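Local coordinates for protein Abbfa_003403 (Acinetobacter baumannii, PDB 4ZXH) that is a four-domain nonribosomal peptide synthetase that probably activates an amino acid, condenses it with a carrier-bound acyl partner and releases the product through its thioesterase domain, at residues H208-H213 with A302-I307; H213-D218 with L401-E406; G257-G262 with L405-E410; S261-L266 with A354-F359; H268-E273 with E432-L437. All coordinates share one frame; numbering follows the deposited sequence.

Contact 1: residues H208-H213 with A302-I307; sequences HAPHVH and AIHMDI
His304 meets the loop residues His208, Ala209 and Pro210 with its ring, so one side chain of strand 302-306 carries the whole contact. The strand pairs with the neighbouring strand 275-279. Ala302 packs on Val277 of that strand. Ile303, just before His304, accepts a hydrogen bond at its backbone O from the hydroxyl of Tyr264 on helix 255-271, and its side chain packs on Ser327 of helix 313-329.

His304 comes next and points toward the loop. Its CG lies anti to the backbone N (chi1 168°), which carries the imidazole out to Ala209. Ala209 CA sits over one face of the ring, 4.0 Å from the centroid and 23° off the normal, a CH-pi contact. Ala209 CB adds a touch at His304 ND1, 4.0 Å away. At the next ring atom, His304 CE1 lies 3.6 Å from His208 O, an oblique approach. Pro210 CD closes the row near His304 NE2, at 4.4 Å and again obliquely. The imidazole of His208 itself is poorly ordered.

Beyond His304 the strand leaves the loop behind. Met305 packs against helix 313-329, and Ile307 bonds through its backbone to Asn274.

Both ring nitrogens of His304 have partners. ND1 bonds to the carbonyl O of Ala205, and NE2 has a weak bond to Asn275 ND2. A carbonyl at ND1 and an amide N-H at NE2 are consistent with a neutral imidazole protonated on ND1. The bond at ND1, with the weak one at NE2, would limit rotation of the ring while a face meets Ala209.

Contact 2: residues H213-D218 with L401-E406; sequences HSIPLD and LDITLE
His213 reaches across to Asp402 with the tip of its ring. Its CB points toward segment 401-406. From CB the ring swings to the crowded position between the backbone N and the carbonyl carbon (chi1 66°), which turns the ND1 edge back to its own loop. There ND1 accepts a bond from Ile215 N at 3.0 Å, in the ring plane. Along the far edge, His213 CD2 lies 3.7 Å from Asp402 OD2. At the tip, His213 NE2 donates to Asp402 OD2 over 2.9 Å with an angle of 154°. The bond lies near the ring plane and uses the anti lone pair of OD2. The ring and carboxylate planes stand 90° apart.

This His-carboxylate pair ties a loop of the condensation domain to the start of strand 403-411, in a sheet with 229-235, 414-422 and 356-360. The same OD2 also takes a salt bridge from Arg221 NH2. An acceptor at ND1 and a donor at NE2 are consistent with a neutral histidine. The backbone of Asp402 bonds to Gln355 and Asn422.

Two residues on from His213 and one on from Asp402, the contact turns apolar. Ile215 CD1 and Ile403 CD1 meet tip to tip at 4.1 Å.

Contact 3: residues G257-G262 with L405-E410; sequences GLVLSG and LEMGGE
Val259 on helix 255-271 meets strand 403-411 through a single methyl. Its CG1 lies 4.1 Å from Met407 CE and 4.3 Å from Leu405 CD2. Leu405 and Met407 are two apart on the strand, so both point to the helix side of the sheet. CG1 of Val259 stands opposite the backbone N (chi1 173°), and this rotation aims it at the strand. Met407 bends at both chi2 and chi3. Its methyl is thereby brought round to meet Val259 tip to tip. Phe234 of strand 229-235 touches Leu405 and Met407, and Met358 of strand 356-360 touches Val259. This closely packed side is a helix-on-sheet core of the condensation domain.

The other side is looser. Glu406, between the two apolar residues, takes no part and forms a salt bridge with Lys420. Past Met407 the chain leaves the helix through Gly408 and Gly409, both partly exposed. At the backbone angles of Gly408 (phi 128°, psi -34°) a CB would be jammed against the carbonyl O of Met407, which calls for glycine.

Within the helix, Gly257 O is gripped twice. Ser261 N and Ser261 OG reach it from opposite faces of its plane, OG at 3.1 Å. The hydroxyl is thus satisfied inside its own helix. What joins helix to strand is purely apolar: methyl against methyl, dependent on shape and burial and not on direction.

Contact 4: residues S261-L266 with A354-F359; sequences SGFYVL and AQIGMF. With PNS (4'-phosphopantetheine), chain B.
Phe263 reaches Ile356, Gly357 and Met358 with the CD2-CE2 side of its ring, on the face of strand 356-360 that helix 255-271 covers. The strand pairs with 403-411 in the sheet of this condensation-domain lobe and also bonds to Ala279 of strand 275-279. Helix and strand run nearly antiparallel, with segment axes 10.4 Å apart at an angle of 159°.

In the first shell, Phe263 CE2 lies 3.7 Å from Ile356 CG2, which comes in obliquely. The same CE2 is 3.5 Å from Gly357 O, and this oxygen sits at the ring edge, near its plane. Phe263 CD2 adds an oblique touch at Met358 CB, 4.2 Å away. Met358 then extends beyond the ring, so it is the root of this side chain that packs here. The ring gets there because CG of Phe263 is trans to the backbone N (chi1 -157°).

Further out, the sheet sets the strand. Gly357 bonds through its backbone to both Ile403 and Leu405. Ile356 and Met358 form backbone hydrogen bonds with Ala279, and Ile278 also touches Phe263.

Alternation along the strand sends Phe359 to the opposite side, into the phosphopantetheine pocket. The arm there is hydrogen-bonded to Arg346, Asn351 and the backbone N of Ser1008. Its thiol end approaches the edge of the Phe359 ring near the ring plane, with S44 of the phosphopantetheine 3.3 Å from Phe359 CE1.

Contact 5: residues H268-E273 with E432-L437; sequences HKLSNE and ENMVQL
Leu270 splits its two methyls between Met434 and Leu437 of the facing helix. CD1 lies 3.7 Å from Met434 CG, and the two side chains cross at about a right angle. CD2 lies 3.5 Å from Leu437 CD1, where the crossing is oblique. Met434 and Leu437 are three residues apart, so they rise from neighbouring turns and receive the leucine fork between them. Leu270 points toward this helix. Met434 comes in with the middle of its chain. It runs extended to the sulfur and then bends at chi3 (-83°), so CG touches Leu270 while the methyl turns elsewhere.

Behind Leu270 its own helix is ending. Asn272 is the first residue to leave helical angles, with phi 50°. The chain then folds back, and His268 ND1 donates to Glu273 O over 2.8 Å. That bond lies in the imidazole plane but above the carbonyl plane.

The contact packs the C-terminal end of helix 255-271 on helix 428-447. Near this end of helix 255-271, Leu276 of strand 275-279 touches His268 and Ser271. Leu419 of strand 414-422 lies against Met434 and Val435, and Leu232 of strand 229-235 against Glu432 and Val435.

In the fold
All five contacts lie in the condensation domain. Contacts 3, 4 and 5 are buried and follow helix 255-271 from Val259 to Leu270. Contacts 3 and 4 set it on adjacent strands of one sheet, whereas contact 5 sets its end on another helix. Their chemistry is largely apolar. Contacts 1 and 2 share the loop through His213 and rely on imidazoles, one offering a ring face and the other a hydrogen bond to a carboxylate. Contact 1 is partly exposed; contact 2 is buried. Gln355 of contact 4 bonds weakly to His211 and His213. Strand pairing of 356-360 with 403-411 links contacts 2, 3 and 4. Contacts 2 and 4 reach the phosphopantetheine, through Leu401 and Phe359.

Contact 1: residues H208-H213 with A302-I307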
# COMPACT_ATOMS: atom_id res chain seq x y z
N HIS A 208 11.63 13.91 11.71
CA HIS A 208 11.14 14.44 10.44
C HIS A 208 11.37 13.51 9.26
O HIS A 208 11.29 13.93 8.11
CB HIS A 208 11.80 15.79 10.13
CG HIS A 208 11.60 16.84 11.19
ND1 HIS A 208 10.35 17.21 11.63
CD2 HIS A 208 12.49 17.61 11.86
CE1 HIS A 208 10.48 18.15 12.55
NE2 HIS A 208 11.76 18.41 12.70
N ALA A 209 11.69 12.25 9.53
CA ALA A 209 11.99 11.31 8.45
C ALA A 209 10.74 10.99 7.68
O ALA A 209 9.67 10.81 8.27
CB ALA A 209 12.62 10.04 8.99
N PRO A 210 10.85 10.89 6.35
CA PRO A 210 9.66 10.43 5.63
C PRO A 210 9.35 8.95 5.93
O PRO A 210 10.22 8.15 6.28
CB PRO A 210 10.05 10.61 4.16
CG PRO A 210 11.50 10.39 4.17
CD PRO A 210 12.02 10.96 5.47
N HIS A 211 8.08 8.63 5.82
CA HIS A 211 7.59 7.28 5.99
C HIS A 211 8.21 6.35 4.96
O HIS A 211 8.58 5.22 5.29
CB HIS A 211 6.07 7.30 5.89
CG HIS A 211 5.43 5.96 5.97
ND1 HIS A 211 5.10 5.37 7.17
CD2 HIS A 211 5.03 5.10 4.99
CE1 HIS A 211 4.52 4.20 6.93
NE2 HIS A 211 4.47 4.02 5.62
N VAL A 212 8.33 6.82 3.73
CA VAL A 212 8.89 6.03 2.63
C VAL A 212 9.59 6.95 1.64
O VAL A 212 9.24 8.13 1.51
CB VAL A 212 7.79 5.18 1.92
CG1 VAL A 212 6.68 6.06 1.37
CG2 VAL A 212 8.36 4.36 0.82
N HIS A 213 10.61 6.43 0.95
CA HIS A 213 11.34 7.20 -0.05
C HIS A 213 10.46 7.45 -1.25
O HIS A 213 9.40 6.86 -1.39
CB HIS A 213 12.59 6.45 -0.50
CG HIS A 213 12.28 5.18 -1.22
ND1 HIS A 213 11.88 5.16 -2.54
CD2 HIS A 213 12.29 3.90 -0.81
CE1 HIS A 213 11.67 3.91 -2.91
NE2 HIS A 213 11.91 3.12 -1.88
N ALA A 302 19.88 4.07 11.24
CA ALA A 302 19.30 4.88 10.17
C ALA A 302 19.85 6.32 10.15
O ALA A 302 19.67 7.09 11.10
CB ALA A 302 17.78 4.90 10.29
N ILE A 303 20.52 6.68 9.06
CA ILE A 303 21.04 8.04 8.90
C ILE A 303 20.10 8.86 8.02
O ILE A 303 19.99 8.62 6.81
CB ILE A 303 22.43 8.05 8.27
CG1 ILE A 303 23.38 7.09 9.00
CG2 ILE A 303 22.97 9.45 8.28
CD1 ILE A 303 23.46 7.36 10.46
N HIS A 304 19.42 9.82 8.63
CA HIS A 304 18.52 10.70 7.89
C HIS A 304 19.25 12.00 7.59
O HIS A 304 19.60 12.75 8.51
CB HIS A 304 17.24 10.93 8.69
CG HIS A 304 16.37 12.03 8.17
ND1 HIS A 304 15.56 12.78 8.99
CD2 HIS A 304 16.17 12.50 6.91
CE1 HIS A 304 14.91 13.68 8.26
NE2 HIS A 304 15.27 13.53 7.00
N MET A 305 19.51 12.25 6.30
CA MET A 305 20.20 13.46 5.83
C MET A 305 19.21 14.45 5.24
O MET A 305 18.33 14.07 4.47
CB MET A 305 21.25 13.14 4.76
CG MET A 305 22.48 12.34 5.20
SD MET A 305 23.62 13.25 6.24
CE MET A 305 23.73 14.79 5.31
N ASP A 306 19.35 15.72 5.58
CA ASP A 306 18.62 16.74 4.85
C ASP A 306 19.56 17.31 3.81
O ASP A 306 20.45 18.09 4.15
CB ASP A 306 18.10 17.83 5.79
CG ASP A 306 17.05 18.71 5.14
OD1 ASP A 306 16.92 18.66 3.90
OD2 ASP A 306 16.36 19.46 5.86
N ILE A 307 19.40 16.88 2.56
CA ILE A 307 20.21 17.40 1.46
C ILE A 307 19.96 18.87 1.22
O ILE A 307 18.81 19.30 1.09
CB ILE A 307 19.94 16.69 0.12
CG1 ILE A 307 19.95 15.18 0.29
CG2 ILE A 307 20.96 17.13 -0.93
CD1 ILE A 307 21.25 14.67 0.74

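Contact 2: residues H213-D218 with L401-E406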
# COMPACT_ATOMS: atom_id res chain seq x y z
N HIS A 213 10.61 6.43 0.95
CA HIS A 213 11.34 7.20 -0.05
C HIS A 213 10.46 7.45 -1.25
O HIS A 213 9.40 6.86 -1.39
CB HIS A 213 12.59 6.45 -0.50
CG HIS A 213 12.28 5.18 -1.22
ND1 HIS A 213 11.88 5.16 -2.54
CD2 HIS A 213 12.29 3.90 -0.81
CE1 HIS A 213 11.67 3.91 -2.91
NE2 HIS A 213 11.91 3.12 -1.88
N SER A 214 10.91 8.30 -2.16
CA SER A 214 10.09 8.67 -3.30
C SER A 214 10.83 8.40 -4.59
O SER A 214 10.76 9.18 -5.53
CB SER A 214 9.68 10.14 -3.22
OG SER A 214 9.22 10.48 -1.92
N ILE A 215 11.55 7.29 -4.61
CA ILE A 215 12.15 6.83 -5.85
C ILE A 215 11.09 6.20 -6.73
O ILE A 215 10.34 5.33 -6.28
CB ILE A 215 13.27 5.83 -5.58
CG1 ILE A 215 14.40 6.52 -4.82
CG2 ILE A 215 13.81 5.26 -6.89
CD1 ILE A 215 15.45 5.57 -4.30
N PRO A 216 11.00 6.64 -7.99
CA PRO A 216 10.01 6.05 -8.91
C PRO A 216 10.19 4.54 -9.08
O PRO A 216 11.31 4.07 -9.36
CB PRO A 216 10.28 6.78 -10.23
CG PRO A 216 10.98 8.03 -9.83
CD PRO A 216 11.82 7.67 -8.65
N LEU A 217 9.11 3.80 -8.88
CA LEU A 217 9.15 2.35 -9.02
C LEU A 217 8.72 1.95 -10.42
O LEU A 217 8.06 2.72 -11.11
CB LEU A 217 8.25 1.68 -7.99
CG LEU A 217 8.40 2.14 -6.54
CD1 LEU A 217 7.50 1.29 -5.64
CD2 LEU A 217 9.85 2.08 -6.10
N ASP A 218 9.12 0.76 -10.83
CA ASP A 218 8.71 0.21 -12.10
C ASP A 218 7.40 -0.55 -11.97
O ASP A 218 6.68 -0.73 -12.95
CB ASP A 218 9.80 -0.70 -12.66
CG ASP A 218 11.00 0.08 -13.15
OD1 ASP A 218 10.82 1.05 -13.92
OD2 ASP A 218 12.13 -0.27 -12.75
N LEU A 401 15.81 -5.18 1.85
CA LEU A 401 15.32 -3.81 1.69
C LEU A 401 14.84 -3.56 0.28
O LEU A 401 14.78 -4.48 -0.53
CB LEU A 401 16.40 -2.82 2.07
CG LEU A 401 16.90 -2.89 3.52
CD1 LEU A 401 18.04 -1.89 3.70
CD2 LEU A 401 15.75 -2.62 4.51
N ASP A 402 14.49 -2.31 -0.03
CA ASP A 402 14.08 -1.95 -1.38
C ASP A 402 15.30 -1.95 -2.27
O ASP A 402 15.27 -2.44 -3.41
CB ASP A 402 13.41 -0.57 -1.41
CG ASP A 402 11.98 -0.60 -0.91
OD1 ASP A 402 11.58 -1.62 -0.32
OD2 ASP A 402 11.26 0.39 -1.13
N ILE A 403 16.38 -1.39 -1.72
CA ILE A 403 17.69 -1.30 -2.38
C ILE A 403 18.76 -1.49 -1.32
O ILE A 403 18.64 -0.96 -0.21
CB ILE A 403 17.91 0.07 -3.05
CG1 ILE A 403 16.87 0.36 -4.11
CG2 ILE A 403 19.23 0.12 -3.76
CD1 ILE A 403 16.96 1.78 -4.63
N THR A 404 19.82 -2.23 -1.65
CA THR A 404 21.00 -2.25 -0.80
C THR A 404 22.28 -2.18 -1.64
O THR A 404 22.49 -3.00 -2.53
CB THR A 404 21.08 -3.52 0.08
OG1 THR A 404 19.93 -3.61 0.93
CG2 THR A 404 22.33 -3.47 0.94
N LEU A 405 23.13 -1.21 -1.33
CA LEU A 405 24.46 -1.13 -1.92
C LEU A 405 25.49 -1.85 -1.03
O LEU A 405 25.67 -1.50 0.14
CB LEU A 405 24.86 0.34 -2.10
CG LEU A 405 26.21 0.61 -2.73
CD1 LEU A 405 26.18 0.07 -4.14
CD2 LEU A 405 26.47 2.10 -2.73
N GLU A 406 26.16 -2.85 -1.58
CA GLU A 406 27.19 -3.58 -0.83
C GLU A 406 28.58 -3.35 -1.42
O GLU A 406 28.82 -3.66 -2.59
CB GLU A 406 26.87 -5.07 -0.79
CG GLU A 406 25.49 -5.38 -0.27
CD GLU A 406 25.26 -6.86 -0.06
OE1 GLU A 406 26.08 -7.68 -0.54
OE2 GLU A 406 24.23 -7.21 0.59

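Contact 3: residues G257-G262 with L405-E410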
# COMPACT_ATOMS: atom_id res chain seq x y z
N GLY A 257 32.70 6.80 4.06
CA GLY A 257 31.96 8.04 4.10
C GLY A 257 31.78 8.64 2.72
O GLY A 257 30.74 9.20 2.41
N LEU A 258 32.81 8.52 1.89
CA LEU A 258 32.77 9.13 0.57
C LEU A 258 31.70 8.47 -0.28
O LEU A 258 30.91 9.13 -0.94
CB LEU A 258 34.13 9.03 -0.10
CG LEU A 258 34.34 9.77 -1.43
CD1 LEU A 258 33.94 11.22 -1.30
CD2 LEU A 258 35.79 9.65 -1.85
N VAL A 259 31.69 7.14 -0.27
CA VAL A 259 30.78 6.41 -1.12
C VAL A 259 29.36 6.57 -0.62
O VAL A 259 28.41 6.60 -1.39
CB VAL A 259 31.17 4.92 -1.18
CG1 VAL A 259 30.14 4.10 -1.95
CG2 VAL A 259 32.57 4.77 -1.80
N LEU A 260 29.21 6.70 0.69
CA LEU A 260 27.87 6.91 1.24
C LEU A 260 27.34 8.25 0.74
O LEU A 260 26.20 8.34 0.29
CB LEU A 260 27.89 6.87 2.77
CG LEU A 260 26.56 7.17 3.46
CD1 LEU A 260 25.54 6.14 3.04
CD2 LEU A 260 26.70 7.20 4.97
N SER A 261 28.19 9.28 0.79
CA SER A 261 27.85 10.60 0.23
C SER A 261 27.40 10.49 -1.22
O SER A 261 26.38 11.06 -1.61
CB SER A 261 29.04 11.54 0.32
OG SER A 261 29.30 11.87 1.67
N GLY A 262 28.17 9.75 -2.02
CA GLY A 262 27.79 9.46 -3.39
C GLY A 262 26.41 8.84 -3.49
O GLY A 262 25.64 9.18 -4.39
N LEU A 405 23.13 -1.21 -1.33
CA LEU A 405 24.46 -1.13 -1.92
C LEU A 405 25.49 -1.85 -1.03
O LEU A 405 25.67 -1.50 0.14
CB LEU A 405 24.86 0.34 -2.10
CG LEU A 405 26.21 0.61 -2.73
CD1 LEU A 405 26.18 0.07 -4.14
CD2 LEU A 405 26.47 2.10 -2.73
N GLU A 406 26.16 -2.85 -1.58
CA GLU A 406 27.19 -3.58 -0.83
C GLU A 406 28.58 -3.35 -1.42
O GLU A 406 28.82 -3.66 -2.59
CB GLU A 406 26.87 -5.07 -0.79
CG GLU A 406 25.49 -5.38 -0.27
CD GLU A 406 25.26 -6.86 -0.06
OE1 GLU A 406 26.08 -7.68 -0.54
OE2 GLU A 406 24.23 -7.21 0.59
N MET A 407 29.48 -2.80 -0.63
CA MET A 407 30.84 -2.49 -1.09
C MET A 407 31.88 -3.07 -0.14
O MET A 407 31.54 -3.72 0.85
CB MET A 407 31.04 -0.99 -1.20
CG MET A 407 30.04 -0.25 -2.04
SD MET A 407 30.59 0.04 -3.73
CE MET A 407 32.15 0.86 -3.46
N GLY A 408 33.15 -2.79 -0.43
CA GLY A 408 34.23 -3.11 0.49
C GLY A 408 35.36 -3.92 -0.12
O GLY A 408 36.52 -3.77 0.27
N GLY A 409 35.02 -4.79 -1.06
CA GLY A 409 36.03 -5.60 -1.72
C GLY A 409 36.73 -4.88 -2.87
O GLY A 409 36.24 -3.86 -3.37
N GLU A 410 37.87 -5.43 -3.28
CA GLU A 410 38.71 -4.83 -4.31
C GLU A 410 39.34 -5.96 -5.13
O GLU A 410 39.61 -7.03 -4.59
CB GLU A 410 39.78 -3.94 -3.66
CG GLU A 410 40.73 -3.23 -4.61
CD GLU A 410 42.02 -4.00 -4.87
OE1 GLU A 410 42.28 -4.98 -4.14
OE2 GLU A 410 42.78 -3.62 -5.79

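Contact 4: residues S261-L266 with A354-F359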
# COMPACT_ATOMS: atom_id res chain seq x y z
N SER A 261 28.19 9.28 0.79
CA SER A 261 27.85 10.60 0.23
C SER A 261 27.40 10.49 -1.22
O SER A 261 26.38 11.06 -1.61
CB SER A 261 29.04 11.54 0.32
OG SER A 261 29.30 11.87 1.67
N GLY A 262 28.17 9.75 -2.02
CA GLY A 262 27.79 9.46 -3.39
C GLY A 262 26.41 8.84 -3.49
O GLY A 262 25.64 9.18 -4.39
N PHE A 263 26.08 7.95 -2.56
CA PHE A 263 24.80 7.24 -2.61
C PHE A 263 23.61 8.17 -2.36
O PHE A 263 22.64 8.13 -3.11
CB PHE A 263 24.79 6.08 -1.61
CG PHE A 263 23.81 5.00 -1.95
CD1 PHE A 263 23.36 4.84 -3.25
CD2 PHE A 263 23.36 4.12 -0.98
CE1 PHE A 263 22.47 3.85 -3.58
CE2 PHE A 263 22.46 3.11 -1.31
CZ PHE A 263 22.01 2.98 -2.61
N TYR A 264 23.70 9.01 -1.33
CA TYR A 264 22.68 10.04 -1.09
C TYR A 264 22.50 10.93 -2.33
O TYR A 264 21.38 11.16 -2.78
CB TYR A 264 23.06 10.93 0.09
CG TYR A 264 22.84 10.34 1.46
CD1 TYR A 264 21.56 10.14 1.95
CD2 TYR A 264 23.91 10.04 2.28
CE1 TYR A 264 21.36 9.63 3.21
CE2 TYR A 264 23.72 9.52 3.54
CZ TYR A 264 22.45 9.31 3.99
OH TYR A 264 22.27 8.79 5.26
N VAL A 265 23.60 11.44 -2.86
CA VAL A 265 23.54 12.29 -4.05
C VAL A 265 22.77 11.58 -5.15
O VAL A 265 21.89 12.16 -5.76
CB VAL A 265 24.95 12.70 -4.54
CG1 VAL A 265 24.88 13.23 -5.96
CG2 VAL A 265 25.54 13.74 -3.62
N LEU A 266 23.09 10.31 -5.37
CA LEU A 266 22.35 9.49 -6.32
C LEU A 266 20.84 9.45 -6.04
O LEU A 266 20.05 9.71 -6.95
CB LEU A 266 22.89 8.06 -6.33
CG LEU A 266 22.06 7.22 -7.30
CD1 LEU A 266 22.17 7.79 -8.69
CD2 LEU A 266 22.44 5.75 -7.29
N ALA A 354 13.60 2.99 7.38
CA ALA A 354 14.54 2.97 6.26
C ALA A 354 14.25 1.84 5.28
O ALA A 354 14.00 0.70 5.69
CB ALA A 354 15.97 2.85 6.78
N GLN A 355 14.31 2.15 3.99
CA GLN A 355 14.10 1.13 2.97
C GLN A 355 15.28 1.03 2.01
O GLN A 355 15.23 0.29 1.03
CB GLN A 355 12.83 1.43 2.19
CG GLN A 355 11.58 1.52 3.05
CD GLN A 355 11.34 2.90 3.62
OE1 GLN A 355 11.51 3.91 2.94
NE2 GLN A 355 10.95 2.95 4.90
N ILE A 356 16.33 1.80 2.30
CA ILE A 356 17.53 1.85 1.50
C ILE A 356 18.69 1.53 2.43
O ILE A 356 18.73 2.04 3.55
CB ILE A 356 17.77 3.24 0.86
CG1 ILE A 356 16.48 3.81 0.26
CG2 ILE A 356 18.91 3.19 -0.18
CD1 ILE A 356 15.91 2.96 -0.82
N GLY A 357 19.64 0.73 1.97
CA GLY A 357 20.76 0.38 2.83
C GLY A 357 22.10 0.46 2.15
O GLY A 357 22.21 0.43 0.92
N MET A 358 23.14 0.59 2.95
CA MET A 358 24.48 0.46 2.45
C MET A 358 25.38 -0.26 3.45
O MET A 358 25.54 0.20 4.59
CB MET A 358 25.07 1.81 2.12
CG MET A 358 26.56 1.68 1.89
SD MET A 358 27.34 3.16 1.31
CE MET A 358 29.03 2.64 1.45
N PHE A 359 25.97 -1.38 3.01
CA PHE A 359 26.86 -2.18 3.86
C PHE A 359 28.24 -1.99 3.33
O PHE A 359 28.45 -2.04 2.12
CB PHE A 359 26.56 -3.70 3.85
CG PHE A 359 25.11 -4.08 4.05
CD1 PHE A 359 24.20 -3.20 4.60
CD2 PHE A 359 24.67 -5.34 3.70
CE1 PHE A 359 22.87 -3.56 4.78
CE2 PHE A 359 23.34 -5.72 3.88
CZ PHE A 359 22.44 -4.82 4.43
O23 PNS B . 7.50 -3.13 13.71
P24 PNS B . 8.18 -3.61 14.97
O25 PNS B . 8.02 -2.80 16.22
O27 PNS B . 9.75 -3.66 14.60
C28 PNS B . 10.21 -4.40 13.48
C29 PNS B . 11.72 -4.32 13.42
C30 PNS B . 12.22 -4.87 14.76
C31 PNS B . 12.14 -2.86 13.24
C32 PNS B . 12.23 -5.14 12.22
O33 PNS B . 11.41 -4.80 11.09
C34 PNS B . 13.70 -4.85 11.96
O35 PNS B . 14.57 -5.10 12.79
N36 PNS B . 14.04 -4.33 10.79
C37 PNS B . 15.42 -4.02 10.44
C38 PNS B . 15.78 -4.84 9.20
C39 PNS B . 17.23 -5.20 9.25
O40 PNS B . 17.77 -5.48 10.30
N41 PNS B . 17.83 -5.18 8.06
C42 PNS B . 19.20 -5.48 7.75
C43 PNS B . 19.32 -4.95 6.34
S44 PNS B . 20.05 -3.30 6.44

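Contact 5: residues H268-E273 with E432-L437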
# COMPACT_ATOMS: atom_id res chain seq x y z
N HIS A 268 19.03 11.41 -4.29
CA HIS A 268 18.55 12.78 -4.44
C HIS A 268 18.18 13.09 -5.88
O HIS A 268 17.12 13.66 -6.15
CB HIS A 268 19.60 13.77 -3.96
CG HIS A 268 19.24 15.20 -4.18
ND1 HIS A 268 18.19 15.81 -3.52
CD2 HIS A 268 19.78 16.15 -4.98
CE1 HIS A 268 18.10 17.07 -3.91
NE2 HIS A 268 19.06 17.30 -4.79
N LYS A 269 19.07 12.72 -6.80
CA LYS A 269 18.85 12.93 -8.22
C LYS A 269 17.71 12.06 -8.77
O LYS A 269 16.94 12.52 -9.60
CB LYS A 269 20.13 12.67 -9.02
CG LYS A 269 21.23 13.72 -8.83
CD LYS A 269 20.64 15.12 -8.91
CE LYS A 269 21.68 16.20 -8.67
NZ LYS A 269 21.08 17.56 -8.84
N LEU A 270 17.60 10.82 -8.29
CA LEU A 270 16.54 9.93 -8.76
C LEU A 270 15.14 10.27 -8.24
O LEU A 270 14.14 9.96 -8.89
CB LEU A 270 16.83 8.48 -8.36
CG LEU A 270 18.04 7.78 -8.99
CD1 LEU A 270 17.97 6.31 -8.69
CD2 LEU A 270 18.11 8.03 -10.48
N SER A 271 15.05 10.90 -7.08
CA SER A 271 13.74 11.15 -6.47
C SER A 271 13.39 12.63 -6.34
O SER A 271 12.26 12.97 -6.03
CB SER A 271 13.68 10.48 -5.10
OG SER A 271 14.67 10.99 -4.23
N ASN A 272 14.37 13.50 -6.58
CA ASN A 272 14.23 14.94 -6.34
C ASN A 272 13.70 15.26 -4.94
O ASN A 272 12.92 16.18 -4.75
CB ASN A 272 13.33 15.59 -7.38
CG ASN A 272 13.54 17.09 -7.45
OD1 ASN A 272 14.68 17.57 -7.41
ND2 ASN A 272 12.43 17.84 -7.51
N GLU A 273 14.13 14.47 -3.97
CA GLU A 273 13.75 14.66 -2.58
C GLU A 273 14.96 15.10 -1.75
O GLU A 273 16.08 14.67 -2.02
CB GLU A 273 13.14 13.37 -2.03
CG GLU A 273 12.53 13.55 -0.66
CD GLU A 273 11.34 14.49 -0.68
OE1 GLU A 273 10.65 14.56 -1.73
OE2 GLU A 273 11.12 15.15 0.36
N GLU A 432 20.42 -1.86 -13.59
CA GLU A 432 21.57 -1.54 -14.42
C GLU A 432 21.75 -0.03 -14.49
O GLU A 432 22.86 0.48 -14.28
CB GLU A 432 21.44 -2.15 -15.82
CG GLU A 432 22.59 -1.83 -16.76
CD GLU A 432 23.94 -2.45 -16.35
OE1 GLU A 432 23.95 -3.53 -15.71
OE2 GLU A 432 24.99 -1.85 -16.67
N ASN A 433 20.65 0.68 -14.70
CA ASN A 433 20.66 2.14 -14.69
C ASN A 433 21.16 2.80 -13.41
O ASN A 433 21.93 3.75 -13.49
CB ASN A 433 19.26 2.66 -14.96
CG ASN A 433 19.29 4.05 -15.48
OD1 ASN A 433 20.07 4.37 -16.38
ND2 ASN A 433 18.52 4.93 -14.84
N MET A 434 20.67 2.33 -12.26
CA MET A 434 21.14 2.83 -10.98
C MET A 434 22.65 2.62 -10.84
O MET A 434 23.35 3.49 -10.32
CB MET A 434 20.40 2.16 -9.83
CG MET A 434 19.11 2.85 -9.43
SD MET A 434 18.21 2.08 -8.05
CE MET A 434 17.32 0.79 -8.93
N VAL A 435 23.15 1.49 -11.31
CA VAL A 435 24.58 1.24 -11.22
C VAL A 435 25.35 2.22 -12.10
O VAL A 435 26.33 2.82 -11.67
CB VAL A 435 24.94 -0.20 -11.58
CG1 VAL A 435 26.45 -0.35 -11.78
CG2 VAL A 435 24.45 -1.14 -10.48
N GLN A 436 24.87 2.42 -13.33
CA GLN A 436 25.54 3.34 -14.24
C GLN A 436 25.53 4.77 -13.71
O GLN A 436 26.48 5.51 -13.93
CB GLN A 436 24.90 3.27 -15.63
CG GLN A 436 25.20 1.97 -16.35
CD GLN A 436 24.73 1.96 -17.79
OE1 GLN A 436 24.00 2.86 -18.22
NE2 GLN A 436 25.13 0.94 -18.54
N LEU A 437 24.47 5.13 -12.99
CA LEU A 437 24.35 6.48 -12.42
C LEU A 437 25.26 6.67 -11.21
O LEU A 437 25.84 7.75 -11.02
CB LEU A 437 22.89 6.76 -12.05
CG LEU A 437 21.97 6.90 -13.27
CD1 LEU A 437 20.51 7.05 -12.89
CD2 LEU A 437 22.40 8.06 -14.14